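Ribosome biogenesis GTPase A (Thermotoga maritima, PDB 3CNL) binds GTP and, as a circularly permuted GTPase, probably hydrolyses it during a late step of 50S ribosomal subunit assembly. Local coordinates at residues Q14-D17 against L18-L21; L53-V56 against D57-D60; V68-F71 against K72-K76; F185-A188 against F189-A193; M229-F232 against T233-Q237. All blocks are in the same frame, centred on the assembly; numbering follows the deposited sequence.

Interaction 1: Q14-D17 against L18-L21; sequences QIKD and LLRL
D17 and R20 meet through a salt bridge on the outer side of helix 13-19. OD2 of D17 lies 2.8 Å from NH2 of R20. The two side chains lie next to each other, both heading off the helix in the same direction. Their flat ends do not share a plane: carboxylate and guanidinium are turned 59° against each other. R20 reaches the acid by a bend in its chain at chi3. K16 O lies over one face of the guanidinium, offset toward its rim.

The contact lies on the first helix of the circularly permuted G domain. Two i to i+4 bonds keep it regular: L18 N gives to Q14 O, and L19 N to I15 O at 2.8 Å. The next one, R20 N to K16 O, is weak at 3.3 Å. L18 also brings its CG to 3.5 Å from Q14 O.

I15 and L19 pack together on another side, with the K16 chain beside them. L19 sits off the usual staggered positions (chi1 -112°, chi2 11°), with CD2 turned to both neighbours. That methyl touches CG2 of I15 at 3.8 Å and lies 3.7 Å from NZ of K16. The K16 chain bends at chi2 and chi3 to lie alongside the leucine. V42 packs on I15, K16 and L19, and NZ of K16 makes a weak hydrogen bond to D43 O.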
# COMPACT_ATOMS: atom_id res chain seq x y z
N GLN A 14 -3.13 -8.22 18.31
CA GLN A 14 -3.68 -6.91 18.61
C GLN A 14 -4.75 -6.54 17.58
O GLN A 14 -5.77 -5.95 17.95
CB GLN A 14 -2.56 -5.87 18.63
CG GLN A 14 -2.97 -4.48 19.13
CD GLN A 14 -1.79 -3.52 19.17
OE1 GLN A 14 -1.35 -3.09 20.25
NE2 GLN A 14 -1.25 -3.20 18.00
N ILE A 15 -4.52 -6.87 16.31
CA ILE A 15 -5.53 -6.67 15.27
C ILE A 15 -6.82 -7.38 15.67
O ILE A 15 -7.89 -6.81 15.54
CB ILE A 15 -5.05 -7.14 13.84
CG1 ILE A 15 -3.80 -6.37 13.38
CG2 ILE A 15 -6.17 -7.00 12.80
CD1 ILE A 15 -3.97 -4.86 13.24
N LYS A 16 -6.71 -8.61 16.17
CA LYS A 16 -7.85 -9.35 16.72
C LYS A 16 -8.55 -8.61 17.86
O LYS A 16 -9.77 -8.58 17.93
CB LYS A 16 -7.43 -10.75 17.19
CG LYS A 16 -6.82 -11.66 16.12
CD LYS A 16 -7.85 -12.23 15.17
CE LYS A 16 -7.63 -11.75 13.74
NZ LYS A 16 -8.74 -12.17 12.83
N ASP A 17 -7.77 -7.99 18.75
CA ASP A 17 -8.32 -7.15 19.82
C ASP A 17 -9.02 -5.92 19.28
O ASP A 17 -10.02 -5.45 19.86
CB ASP A 17 -7.23 -6.73 20.83
CG ASP A 17 -6.65 -7.92 21.61
OD1 ASP A 17 -5.44 -7.87 21.94
OD2 ASP A 17 -7.38 -8.90 21.89
N LEU A 18 -8.51 -5.37 18.19
CA LEU A 18 -9.13 -4.17 17.60
C LEU A 18 -10.39 -4.57 16.85
O LEU A 18 -11.36 -3.82 16.83
CB LEU A 18 -8.16 -3.42 16.68
CG LEU A 18 -6.97 -2.68 17.30
CD1 LEU A 18 -6.18 -1.98 16.22
CD2 LEU A 18 -7.42 -1.68 18.33
N LEU A 19 -10.36 -5.75 16.24
CA LEU A 19 -11.46 -6.28 15.43
C LEU A 19 -12.73 -6.50 16.24
O LEU A 19 -13.83 -6.38 15.71
CB LEU A 19 -11.05 -7.60 14.78
CG LEU A 19 -10.84 -7.76 13.27
CD1 LEU A 19 -10.82 -6.46 12.48
CD2 LEU A 19 -9.57 -8.58 13.03
N ARG A 20 -12.57 -6.82 17.53
CA ARG A 20 -13.72 -7.11 18.38
C ARG A 20 -14.59 -5.87 18.59
O ARG A 20 -15.77 -5.98 18.89
CB ARG A 20 -13.28 -7.72 19.72
CG ARG A 20 -12.68 -9.11 19.59
CD ARG A 20 -12.78 -9.89 20.89
NE ARG A 20 -11.57 -9.83 21.70
CZ ARG A 20 -10.60 -10.74 21.67
NH1 ARG A 20 -10.69 -11.79 20.86
NH2 ARG A 20 -9.53 -10.61 22.45
N LEU A 21 -13.98 -4.70 18.42
CA LEU A 21 -14.68 -3.42 18.60
C LEU A 21 -15.56 -3.04 17.41
O LEU A 21 -16.38 -2.11 17.50
CB LEU A 21 -13.67 -2.29 18.86
CG LEU A 21 -12.78 -2.29 20.10
CD1 LEU A 21 -11.96 -1.00 20.14
CD2 LEU A 21 -13.59 -2.43 21.40

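Interaction 2: L53-V56 against D57-D60; sequences LNKV and DIAD. With GNP (phosphoaminophosphonic acid-guanylate ester), chain B.
OD1 of D57 accepts a nearly straight hydrogen bond from N1 of GNP, 2.9 Å long with an N-H...O angle of 170°. The exocyclic N2 of GNP gives a second one to OD2 of D57, at 3.1 Å. Two bonds to one flat acid fix how the base is turned. CG of D57 sits between its own backbone N and carbonyl carbon (chi1 63°), and this directs the carboxylate at the base edge.

K55 lies on the base instead of at its edge. Its chain is extended beyond CG, and CG comes within 3.3 Å of GNP C6. Further out, NZ of K55 donates to the ribose O4' of GNP at 3.2 Å and also bonds to N109 O of the phosphate-binding loop.

N54, K55 and D57 form the NKxD guanine-specificity motif of GTPases. It begins at the end of strand 48-54 and runs into the loop after it, ahead of the P-loop in the chain, as expected after circular permutation. The backbone turns tightly behind it. I58 N bonds to K55 O at 3.1 Å, approaching from above the carbonyl plane, and A59 N makes a weak bond to V56 O. I58 then brings CD1 to 3.5 Å from GNP N2. N54 stands back from the base, and its ND2 is hydrogen-bonded to T110 O, tying the end of the strand to the P-loop.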
# COMPACT_ATOMS: atom_id res chain seq x y z
N LEU A 53 -8.64 0.39 -3.01
CA LEU A 53 -7.42 0.41 -3.81
C LEU A 53 -6.92 1.83 -3.84
O LEU A 53 -7.42 2.65 -4.59
CB LEU A 53 -7.68 -0.11 -5.23
CG LEU A 53 -8.17 -1.55 -5.30
CD1 LEU A 53 -8.31 -1.98 -6.75
CD2 LEU A 53 -7.26 -2.55 -4.50
N ASN A 54 -5.94 2.13 -2.98
CA ASN A 54 -5.53 3.51 -2.76
C ASN A 54 -4.42 3.95 -3.73
O ASN A 54 -3.83 3.12 -4.40
CB ASN A 54 -5.06 3.66 -1.31
CG ASN A 54 -5.11 5.06 -0.83
OD1 ASN A 54 -5.88 5.85 -1.32
ND2 ASN A 54 -4.27 5.39 0.15
N LYS A 55 -4.14 5.26 -3.77
CA LYS A 55 -3.04 5.85 -4.56
C LYS A 55 -3.21 5.64 -6.09
O LYS A 55 -2.20 5.51 -6.81
CB LYS A 55 -1.65 5.34 -4.10
CG LYS A 55 -1.33 5.53 -2.59
CD LYS A 55 0.12 5.19 -2.24
CE LYS A 55 0.33 5.30 -0.73
NZ LYS A 55 1.75 5.07 -0.35
N VAL A 56 -4.45 5.64 -6.58
CA VAL A 56 -4.70 5.42 -8.03
C VAL A 56 -4.04 6.51 -8.90
O VAL A 56 -3.79 6.33 -10.12
CB VAL A 56 -6.22 5.25 -8.39
CG1 VAL A 56 -6.81 3.99 -7.73
CG2 VAL A 56 -7.04 6.52 -8.05
N ASP A 57 -3.73 7.62 -8.25
CA ASP A 57 -3.11 8.75 -8.95
C ASP A 57 -1.69 8.45 -9.45
O ASP A 57 -1.24 9.05 -10.44
CB ASP A 57 -3.15 10.00 -8.08
CG ASP A 57 -2.37 9.84 -6.81
OD1 ASP A 57 -2.60 8.85 -6.11
OD2 ASP A 57 -1.52 10.70 -6.51
N ILE A 58 -0.99 7.51 -8.80
CA ILE A 58 0.37 7.12 -9.18
C ILE A 58 0.42 5.68 -9.73
O ILE A 58 1.52 5.13 -9.96
CB ILE A 58 1.39 7.35 -8.04
CG1 ILE A 58 1.01 6.58 -6.75
CG2 ILE A 58 1.56 8.86 -7.75
CD1 ILE A 58 1.98 6.74 -5.62
N ALA A 59 -0.76 5.10 -9.97
CA ALA A 59 -0.90 3.74 -10.51
C ALA A 59 -1.23 3.79 -11.99
O ALA A 59 -1.80 4.76 -12.47
CB ALA A 59 -2.01 2.99 -9.78
N ASP A 60 -0.90 2.72 -12.71
CA ASP A 60 -1.34 2.58 -14.11
C ASP A 60 -2.85 2.38 -14.20
O ASP A 60 -3.38 1.35 -13.78
CB ASP A 60 -0.63 1.42 -14.78
CG ASP A 60 -1.07 1.25 -16.21
OD1 ASP A 60 -1.69 0.21 -16.52
OD2 ASP A 60 -0.83 2.20 -17.00
PG GNP B . 1.96 3.51 8.15
O1G GNP B . 0.95 2.52 8.67
O2G GNP B . 3.19 2.83 7.58
O3G GNP B . 2.24 4.54 9.24
N3B GNP B . 1.51 4.47 6.97
PB GNP B . 0.05 4.80 6.47
O1B GNP B . -0.60 3.57 5.94
O2B GNP B . -0.67 5.50 7.58
O3A GNP B . 0.25 5.79 5.30
PA GNP B . 0.30 7.35 5.29
O1A GNP B . -1.06 7.91 5.22
O2A GNP B . 1.18 7.89 6.34
O5' GNP B . 0.93 7.66 3.91
C5' GNP B . 2.21 7.14 3.50
C4' GNP B . 2.73 8.00 2.36
O4' GNP B . 1.88 7.89 1.18
C3' GNP B . 2.80 9.50 2.63
O3' GNP B . 3.95 10.01 1.96
C2' GNP B . 1.53 10.01 1.97
O2' GNP B . 1.67 11.37 1.62
C1' GNP B . 1.45 9.15 0.72
N9 GNP B . 0.10 8.93 0.21
C8 GNP B . -1.00 8.55 0.95
N7 GNP B . -2.08 8.40 0.22
C5 GNP B . -1.65 8.70 -1.09
C6 GNP B . -2.35 8.71 -2.33
O6 GNP B . -3.55 8.46 -2.54
N1 GNP B . -1.52 9.06 -3.41
C2 GNP B . -0.17 9.36 -3.30
N2 GNP B . 0.49 9.68 -4.44
N3 GNP B . 0.50 9.35 -2.16
C4 GNP B . -0.30 9.02 -1.10

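Interaction 3: V68-F71 against K72-K76; sequences VEFF and KKQGK
Q74 packs back along the last turn of helix 61-73 against F70 and F71. Its CB lies 3.5 Å from F71 O. CG comes next, 3.3 Å from F70 O, and also stands over one face of the F70 ring, toward the rim. The chain then runs on extended, and CD faces CE2 of F70. At the tip, OE1 is near CZ of F70. NE2 lies 3.7 Å from CE2 of F70 and reaches the edge of the F71 ring near CD1. The amide is tilted 33° to the F70 ring, over which CG lies, and 57° to the F71 ring, which it meets at the edge.

The two phenylalanines part at chi1. CG of F70 is anti to its backbone N. CG of F71 is anti to the carbonyl carbon (-68°), which sends that ring toward the sheet, where it packs on I51 and V78. F70 meets the ring of F35 and touches P248.

On another side of the helix, CG1 of V68 touches CG of K72 as the two run alongside. E69 and K73 are joined through a water, which donates to OE1 of E69 and accepts from NZ of K73.

The chain leaves the helix at G75, which has positive phi. K76 N reaches back to F71 O at 2.9 Å, and G75 N bonds to K72 O at 2.9 Å. These two bonds make a Schellman motif, closing the helix of the beta-alpha-beta unit formed by strand 48-54, helix 61-73 and strand 78-80.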
# COMPACT_ATOMS: atom_id res chain seq x y z
N VAL A 68 -10.11 -3.73 -10.39
CA VAL A 68 -11.52 -3.53 -9.97
C VAL A 68 -12.38 -4.68 -10.48
O VAL A 68 -13.13 -5.27 -9.72
CB VAL A 68 -12.12 -2.17 -10.41
CG1 VAL A 68 -13.58 -2.03 -9.96
CG2 VAL A 68 -11.29 -1.01 -9.84
N GLU A 69 -12.23 -5.01 -11.77
CA GLU A 69 -13.03 -6.06 -12.43
C GLU A 69 -12.78 -7.41 -11.82
O GLU A 69 -13.73 -8.17 -11.59
CB GLU A 69 -12.67 -6.14 -13.90
CG GLU A 69 -12.88 -4.83 -14.58
CD GLU A 69 -13.13 -4.96 -16.04
OE1 GLU A 69 -13.31 -6.11 -16.51
OE2 GLU A 69 -13.16 -3.91 -16.70
N PHE A 70 -11.50 -7.70 -11.58
CA PHE A 70 -11.09 -8.91 -10.89
C PHE A 70 -11.79 -9.07 -9.54
O PHE A 70 -12.29 -10.15 -9.24
CB PHE A 70 -9.56 -8.93 -10.72
CG PHE A 70 -9.05 -10.14 -9.99
CD1 PHE A 70 -8.85 -11.33 -10.67
CD2 PHE A 70 -8.78 -10.09 -8.62
CE1 PHE A 70 -8.38 -12.46 -10.00
CE2 PHE A 70 -8.31 -11.21 -7.95
CZ PHE A 70 -8.11 -12.40 -8.65
N PHE A 71 -11.80 -8.01 -8.71
CA PHE A 71 -12.41 -8.13 -7.38
C PHE A 71 -13.93 -8.19 -7.46
O PHE A 71 -14.56 -8.98 -6.74
CB PHE A 71 -11.92 -7.03 -6.43
CG PHE A 71 -10.46 -7.17 -6.05
CD1 PHE A 71 -10.01 -8.32 -5.42
CD2 PHE A 71 -9.55 -6.18 -6.37
CE1 PHE A 71 -8.67 -8.46 -5.09
CE2 PHE A 71 -8.20 -6.32 -6.03
CZ PHE A 71 -7.77 -7.46 -5.40
N LYS A 72 -14.53 -7.38 -8.34
CA LYS A 72 -15.98 -7.45 -8.60
C LYS A 72 -16.40 -8.88 -9.01
O LYS A 72 -17.39 -9.41 -8.53
CB LYS A 72 -16.44 -6.41 -9.63
CG LYS A 72 -16.08 -4.97 -9.26
CD LYS A 72 -17.07 -3.90 -9.73
CE LYS A 72 -17.56 -4.12 -11.16
NZ LYS A 72 -18.85 -3.40 -11.42
N LYS A 73 -15.60 -9.51 -9.87
CA LYS A 73 -15.87 -10.88 -10.29
C LYS A 73 -15.72 -11.90 -9.18
O LYS A 73 -16.39 -12.93 -9.21
CB LYS A 73 -15.02 -11.26 -11.51
CG LYS A 73 -15.52 -10.62 -12.81
CD LYS A 73 -14.85 -11.25 -14.04
CE LYS A 73 -13.49 -10.64 -14.31
NZ LYS A 73 -12.82 -11.20 -15.52
N GLN A 74 -14.88 -11.62 -8.18
CA GLN A 74 -14.80 -12.47 -6.99
C GLN A 74 -15.96 -12.23 -6.01
O GLN A 74 -16.03 -12.86 -4.95
CB GLN A 74 -13.47 -12.27 -6.25
CG GLN A 74 -12.22 -12.64 -7.04
CD GLN A 74 -11.07 -13.01 -6.15
OE1 GLN A 74 -10.54 -14.13 -6.24
NE2 GLN A 74 -10.69 -12.10 -5.25
N GLY A 75 -16.85 -11.30 -6.35
CA GLY A 75 -17.97 -10.93 -5.50
C GLY A 75 -17.53 -10.03 -4.36
O GLY A 75 -18.12 -10.04 -3.27
N LYS A 76 -16.49 -9.24 -4.59
CA LYS A 76 -15.92 -8.45 -3.50
C LYS A 76 -16.32 -6.99 -3.54
O LYS A 76 -16.56 -6.43 -4.60
CB LYS A 76 -14.41 -8.68 -3.39
CG LYS A 76 -14.17 -9.97 -2.64
CD LYS A 76 -12.77 -10.50 -2.69
CE LYS A 76 -12.71 -11.74 -1.81
NZ LYS A 76 -11.31 -12.18 -1.64
O HOH W 1 -13.79 -8.72 -16.90

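Interaction 4: F185-A188 against F189-A193; sequences FERA and FEIFA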
# COMPACT_ATOMS: atom_id res chain seq x y z
N PHE A 185 16.34 -6.93 -4.29
CA PHE A 185 16.55 -5.68 -5.03
C PHE A 185 16.51 -5.89 -6.52
O PHE A 185 15.88 -5.11 -7.23
CB PHE A 185 17.87 -4.98 -4.67
CG PHE A 185 17.95 -4.53 -3.24
CD1 PHE A 185 16.98 -3.69 -2.70
CD2 PHE A 185 19.03 -4.92 -2.44
CE1 PHE A 185 17.06 -3.27 -1.38
CE2 PHE A 185 19.14 -4.49 -1.11
CZ PHE A 185 18.14 -3.67 -0.58
N GLU A 186 17.18 -6.92 -7.01
CA GLU A 186 17.15 -7.26 -8.43
C GLU A 186 15.73 -7.56 -8.95
O GLU A 186 15.35 -7.05 -10.02
CB GLU A 186 18.12 -8.40 -8.72
CG GLU A 186 19.56 -7.98 -8.46
CD GLU A 186 20.57 -9.11 -8.56
OE1 GLU A 186 21.75 -8.80 -8.78
OE2 GLU A 186 20.20 -10.29 -8.38
N ARG A 187 14.97 -8.36 -8.20
CA ARG A 187 13.56 -8.67 -8.52
C ARG A 187 12.72 -7.40 -8.63
O ARG A 187 11.96 -7.21 -9.56
CB ARG A 187 12.96 -9.52 -7.39
CG ARG A 187 12.02 -10.66 -7.78
CD ARG A 187 10.68 -10.34 -8.37
NE ARG A 187 10.71 -10.52 -9.82
CZ ARG A 187 9.66 -10.61 -10.64
NH1 ARG A 187 9.88 -10.72 -11.94
NH2 ARG A 187 8.41 -10.58 -10.19
N ALA A 188 12.83 -6.56 -7.61
CA ALA A 188 12.11 -5.27 -7.60
C ALA A 188 12.48 -4.42 -8.80
O ALA A 188 11.60 -3.83 -9.43
CB ALA A 188 12.42 -4.51 -6.31
N PHE A 189 13.76 -4.33 -9.12
CA PHE A 189 14.18 -3.58 -10.31
C PHE A 189 13.60 -4.22 -11.59
O PHE A 189 13.08 -3.52 -12.45
CB PHE A 189 15.72 -3.44 -10.40
CG PHE A 189 16.17 -2.66 -11.60
CD1 PHE A 189 15.91 -1.30 -11.70
CD2 PHE A 189 16.82 -3.30 -12.66
CE1 PHE A 189 16.31 -0.57 -12.84
CE2 PHE A 189 17.21 -2.58 -13.79
CZ PHE A 189 16.96 -1.22 -13.87
N GLU A 190 13.66 -5.54 -11.69
CA GLU A 190 13.08 -6.27 -12.83
C GLU A 190 11.59 -5.92 -13.03
O GLU A 190 11.14 -5.62 -14.14
CB GLU A 190 13.26 -7.78 -12.64
CG GLU A 190 12.72 -8.65 -13.76
CD GLU A 190 13.06 -10.11 -13.54
OE1 GLU A 190 13.88 -10.65 -14.31
OE2 GLU A 190 12.54 -10.72 -12.58
N ILE A 191 10.83 -5.94 -11.94
CA ILE A 191 9.41 -5.59 -11.97
C ILE A 191 9.23 -4.16 -12.42
O ILE A 191 8.42 -3.88 -13.32
CB ILE A 191 8.72 -5.82 -10.60
CG1 ILE A 191 8.75 -7.29 -10.22
CG2 ILE A 191 7.25 -5.29 -10.61
CD1 ILE A 191 8.50 -7.52 -8.73
N PHE A 192 10.02 -3.25 -11.84
CA PHE A 192 10.00 -1.86 -12.25
C PHE A 192 10.33 -1.72 -13.75
O PHE A 192 9.57 -1.11 -14.51
CB PHE A 192 10.97 -1.02 -11.40
CG PHE A 192 11.05 0.40 -11.84
CD1 PHE A 192 10.03 1.28 -11.53
CD2 PHE A 192 12.12 0.84 -12.64
CE1 PHE A 192 10.09 2.60 -11.96
CE2 PHE A 192 12.18 2.16 -13.07
CZ PHE A 192 11.17 3.04 -12.74
N ALA A 193 11.46 -2.29 -14.14
CA ALA A 193 11.98 -2.16 -15.49
C ALA A 193 10.96 -2.64 -16.49
O ALA A 193 10.68 -1.94 -17.47
CB ALA A 193 13.27 -2.94 -15.64
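This is a local contact along one face of helix 182-196, in the helical part of the chain that follows the G domain sheet. It joins R187 to E190 by a salt bridge and to I191 by packing. NH1 of R187 gives a nearly straight hydrogen bond to OE2 of E190, 2.7 Å long at 169°. NE of R187 adds a weak bond to the same oxygen. OE2 of E190 lies in the guanidinium plane, at its edge. Seen from the glutamate, however, the donor comes from above the carboxylate plane, and the two flat groups are 78° apart.

The first torsion of R187 is off the staggered positions (chi1 -140°), and bends at chi2 and chi3 then fold the chain along the helix. They lay the guanidinium over I191, whose CG1 sits under one face, 3.3 Å from NH2 of R187. CD of R187 touches CD1 of I191 at 3.6 Å. The two side chains cross at about a right angle. The backbone beneath is regular: I191 N bonds to R187 O at 2.9 Å, and F192 N to A188 O.

Another side of the helix is aromatic: F189 is buried among F202, F205 and F206, while F185 packs on L169 and L228.

NH2 of R187 has a further salt bridge to D163 OD1. One guanidinium is thus shared by two acids, one on its own helix and one on the preceding helix 162-170. The two acids would balance its charge and probably fix the orientation of the guanidinium plane, while the isoleucine shields one face.

Interaction 5: M229-F232 against T233-Q237; sequences MLFF and TEVAQ
T233 OG1 donates to M229 O at 2.7 Å, and T233 N donates to the same oxygen at 3.1 Å. The two donors come from opposite faces of the carbonyl plane. This is the common helix pattern in which a threonine hydroxyl bonds to the carbonyl four residues earlier (i to i-4), here within helix 224-236 of the C-terminal helical domain. OG1 takes the place anti to the carbonyl carbon (chi1 -67°), which turns it back toward M229.

Two residues on, V235 meets F231 in a CH-pi contact. CG2 of V235 stands 3.7 Å from the F231 ring centroid, 23° off the normal. V235 N also bonds to F231 O at 2.8 Å, in the carbonyl plane.

L230 and E234 touch more loosely. OE1 of E234 lies 3.9 Å from CD1 of L230 and belongs to a salt bridge with R213.

Further out, F192, F205 and F206 all meet F231 edge-to-face, and F232 packs on L169 and L170 of helix 162-170. R32 bonds to the carbonyls of V235 and A236. Within the helix, CD2 of F231 stands over the centre of the F232 ring, 3.6 Å above its plane.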
# COMPACT_ATOMS: atom_id res chain seq x y z
N MET A 229 18.12 2.74 -1.72
CA MET A 229 17.20 3.36 -0.76
C MET A 229 16.42 4.52 -1.39
O MET A 229 15.19 4.56 -1.31
CB MET A 229 17.99 3.87 0.46
CG MET A 229 17.25 4.86 1.35
SD MET A 229 16.00 4.04 2.37
CE MET A 229 15.75 5.22 3.70
N LEU A 230 17.13 5.45 -2.01
CA LEU A 230 16.52 6.63 -2.61
C LEU A 230 15.67 6.27 -3.82
O LEU A 230 14.59 6.83 -4.00
CB LEU A 230 17.62 7.62 -3.00
CG LEU A 230 17.33 8.94 -3.73
CD1 LEU A 230 16.29 9.82 -3.04
CD2 LEU A 230 18.67 9.70 -3.86
N PHE A 231 16.16 5.36 -4.66
CA PHE A 231 15.40 4.98 -5.86
C PHE A 231 14.03 4.42 -5.46
O PHE A 231 12.99 4.88 -5.96
CB PHE A 231 16.17 3.98 -6.75
CG PHE A 231 15.35 3.45 -7.89
CD1 PHE A 231 15.02 4.26 -8.96
CD2 PHE A 231 14.86 2.15 -7.86
CE1 PHE A 231 14.22 3.78 -9.99
CE2 PHE A 231 14.07 1.65 -8.92
CZ PHE A 231 13.76 2.46 -9.96
N PHE A 232 14.04 3.45 -4.55
CA PHE A 232 12.80 2.77 -4.17
C PHE A 232 11.88 3.64 -3.35
O PHE A 232 10.66 3.48 -3.40
CB PHE A 232 13.08 1.40 -3.51
CG PHE A 232 13.63 0.39 -4.47
CD1 PHE A 232 12.86 -0.05 -5.53
CD2 PHE A 232 14.94 -0.09 -4.34
CE1 PHE A 232 13.38 -0.97 -6.47
CE2 PHE A 232 15.45 -1.00 -5.26
CZ PHE A 232 14.68 -1.44 -6.32
N THR A 233 12.45 4.61 -2.65
CA THR A 233 11.66 5.62 -1.95
C THR A 233 10.96 6.47 -2.98
O THR A 233 9.76 6.70 -2.88
CB THR A 233 12.56 6.50 -1.06
OG1 THR A 233 13.07 5.67 -0.01
CG2 THR A 233 11.77 7.66 -0.44
N GLU A 234 11.69 6.89 -4.01
CA GLU A 234 11.09 7.59 -5.12
C GLU A 234 10.03 6.79 -5.90
O GLU A 234 8.97 7.33 -6.24
CB GLU A 234 12.18 8.10 -6.07
CG GLU A 234 12.91 9.32 -5.51
CD GLU A 234 13.85 9.96 -6.50
OE1 GLU A 234 14.35 11.05 -6.19
OE2 GLU A 234 14.09 9.37 -7.57
N VAL A 235 10.29 5.53 -6.18
CA VAL A 235 9.28 4.66 -6.83
C VAL A 235 7.98 4.58 -6.00
O VAL A 235 6.87 4.71 -6.55
CB VAL A 235 9.82 3.23 -7.10
CG1 VAL A 235 8.70 2.32 -7.55
CG2 VAL A 235 10.91 3.26 -8.17
N ALA A 236 8.14 4.38 -4.70
CA ALA A 236 7.03 4.21 -3.76
C ALA A 236 6.13 5.46 -3.71
O ALA A 236 4.92 5.36 -3.52
CB ALA A 236 7.58 3.93 -2.40
N GLN A 237 6.77 6.62 -3.91
CA GLN A 237 6.13 7.93 -3.94
C GLN A 237 5.52 8.28 -5.30
O GLN A 237 4.86 9.30 -5.43
CB GLN A 237 7.14 9.00 -3.51
CG GLN A 237 7.60 8.83 -2.05
CD GLN A 237 8.75 9.74 -1.65
OE1 GLN A 237 9.51 10.21 -2.50
NE2 GLN A 237 8.91 9.98 -0.35

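All five contacts are local, each closing one or two turns, and they follow in series without nesting or crossing. Interaction 1 lies on helix 13-19, and its nearest atoms are about 17 Å from those of interaction 2. Interaction 2 turns the chain from strand 48-54 toward helix 61-73, at the guanine. Interaction 3 closes that helix before strand 78-80, and L53 packs on F71 between the two. Interactions 4 and 5 lie on separate helices after the sheet, 182-196 and 224-236, joined through F192 and A188 against F231 and F232. I58 touches the backbone of A236 and Q237, so interactions 2 and 5 bring the G domain and the helical part together.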